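Local coordinates for Poly(A) RNA polymerase protein 2 (Saccharomyces cerevisiae, PDB 3NYB) that adds adenosine tails to RNAs as the catalytic subunit of the TRAMP complex in RNA surveillance, at residues Q44-S47 with T48-A52. The protein carries 1 engineered substitution. Residues are numbered along the deposited sequence; the frame is centred on the assembly and turned at random.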
loop_
_atom_site.group_PDB
_atom_site.type_symbol
_atom_site.label_atom_id
_atom_site.label_comp_id
_atom_site.label_asym_id
_atom_site.label_seq_id
_atom_site.Cartn_x
_atom_site.Cartn_y
_atom_site.Cartn_z
ATOM N N GLN A 44 -13.976 7.771 22.677
ATOM C CA GLN A 44 -14.470 7.283 23.951
ATOM C C GLN A 44 -13.741 6.030 24.370
ATOM O O GLN A 44 -13.239 5.940 25.494
ATOM C CB GLN A 44 -15.948 6.948 23.857
ATOM C CG GLN A 44 -16.829 8.107 23.470
ATOM C CD GLN A 44 -18.295 7.710 23.454
ATOM O OE1 GLN A 44 -18.667 6.660 23.995
ATOM N NE2 GLN A 44 -19.136 8.541 22.832
ATOM N N THR A 45 -13.696 5.047 23.475
ATOM C CA THR A 45 -13.111 3.764 23.843
ATOM C C THR A 45 -11.625 3.913 24.139
ATOM O O THR A 45 -11.132 3.372 25.127
ATOM C CB THR A 45 -13.353 2.665 22.787
ATOM O OG1 THR A 45 -12.375 2.770 21.758
ATOM C CG2 THR A 45 -14.739 2.794 22.190
ATOM N N ILE A 46 -10.920 4.663 23.298
ATOM C CA ILE A 46 -9.510 4.940 23.547
ATOM C C ILE A 46 -9.349 5.587 24.916
ATOM O O ILE A 46 -8.482 5.209 25.697
ATOM C CB ILE A 46 -8.904 5.865 22.474
ATOM C CG1 ILE A 46 -8.890 5.168 21.112
ATOM C CG2 ILE A 46 -7.494 6.254 22.843
ATOM C CD1 ILE A 46 -8.097 3.906 21.102
ATOM N N SER A 47 -10.195 6.564 25.214
ATOM C CA SER A 47 -10.096 7.257 26.490
ATOM C C SER A 47 -10.401 6.290 27.627
ATOM O O SER A 47 -9.740 6.313 28.662
ATOM C CB SER A 47 -11.036 8.461 26.536
ATOM O OG SER A 47 -10.684 9.323 27.604
ATOM N N THR A 48 -11.398 5.437 27.418
ATOM C CA THR A 48 -11.762 4.414 28.389
ATOM C C THR A 48 -10.570 3.498 28.662
ATOM O O THR A 48 -10.294 3.126 29.800
ATOM C CB THR A 48 -12.971 3.589 27.893
ATOM O OG1 THR A 48 -14.166 4.370 27.998
ATOM C CG2 THR A 48 -13.140 2.326 28.705
ATOM N N ILE A 49 -9.845 3.142 27.614
ATOM C CA ILE A 49 -8.682 2.289 27.797
ATOM C C ILE A 49 -7.530 3.040 28.466
ATOM O O ILE A 49 -6.832 2.484 29.318
ATOM C CB ILE A 49 -8.251 1.644 26.472
ATOM C CG1 ILE A 49 -9.268 0.562 26.087
ATOM C CG2 ILE A 49 -6.864 1.042 26.594
ATOM C CD1 ILE A 49 -9.295 0.254 24.614
ATOM N N ARG A 50 -7.339 4.301 28.090
ATOM C CA ARG A 50 -6.325 5.135 28.727
ATOM C C ARG A 50 -6.609 5.182 30.218
ATOM O O ARG A 50 -5.716 4.987 31.046
ATOM C CB ARG A 50 -6.324 6.549 28.142
ATOM C CG ARG A 50 -5.324 7.497 28.795
ATOM C CD ARG A 50 -5.433 8.933 28.256
ATOM N NE ARG A 50 -5.067 9.016 26.846
ATOM C CZ ARG A 50 -5.945 9.099 25.846
ATOM N NH1 ARG A 50 -7.252 9.118 26.101
ATOM N NH2 ARG A 50 -5.516 9.167 24.589
ATOM N N GLU A 51 -7.875 5.416 30.544
ATOM C CA GLU A 51 -8.310 5.516 31.928
ATOM C C GLU A 51 -8.022 4.214 32.682
ATOM O O GLU A 51 -7.653 4.237 33.850
ATOM C CB GLU A 51 -9.789 5.928 31.983
ATOM C CG GLU A 51 -10.425 5.930 33.362
ATOM C CD GLU A 51 -11.510 4.871 33.514
ATOM O OE1 GLU A 51 -12.266 4.938 34.507
ATOM O OE2 GLU A 51 -11.615 3.977 32.643
ATOM N N ALA A 52 -8.149 3.080 32.001
ATOM C CA ALA A 52 -7.825 1.795 32.622
ATOM C C ALA A 52 -6.324 1.618 32.854
ATOM O O ALA A 52 -5.916 0.874 33.745
ATOM C CB ALA A 52 -8.371 0.636 31.799
#
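Gln44 O takes two donors from Thr48, one turn further along the amphipathic alpha-helix 36-54, which lies against the palm-domain sheet of this nucleotidyltransferase; the Gln44 side chain, polar, suits its exposed place. The amide Thr48 N donates at 2.7 Å, and the hydroxyl Thr48 OG1 adds a longer bond of 3.1 Å to Gln44 O, arriving above the carbonyl plane rather than on a lone pair. Thr48 can fold back this way because OG1 stands anti to its own carbonyl carbon (chi1 -74°), beside the backbone N; threonine thus satisfies its hydroxyl within the helix. A valine here would probably leave Gln44 O with the backbone amide alone, the hydroxyl bond being lost. Thr45 O accepts from Ile49 N at 2.8 Å, and Ile49 CG1 and CD1 run back beside the same carbonyl. Both side chains face the sheet: buried Thr45 meets Ile132 and places OG1 in a weak hydrogen bond to Arg42 O, while the branched apolar chain of Ile49 suits its buried place against Phe125 and Ile134. Next, Ile46 O receives Arg50 N, and Ile46, apolar and buried, sets its methyl CG2 obliquely beside the guanidinium, 3.9 Å from Arg50 NH2. Arginine suits this position because its long chain, bent at chi3 (-65°), reaches beyond the helix to a salt bridge from NE to Asp61 and a hydrogen bond from NH2 to Leu62 O, which would fix the group's rotation. Ser47, small and polar as suits the exposed side, gives its carbonyl to Glu51 N, and its OG lies in plane at the guanidinium edge, 3.8 Å from Arg50 NH1.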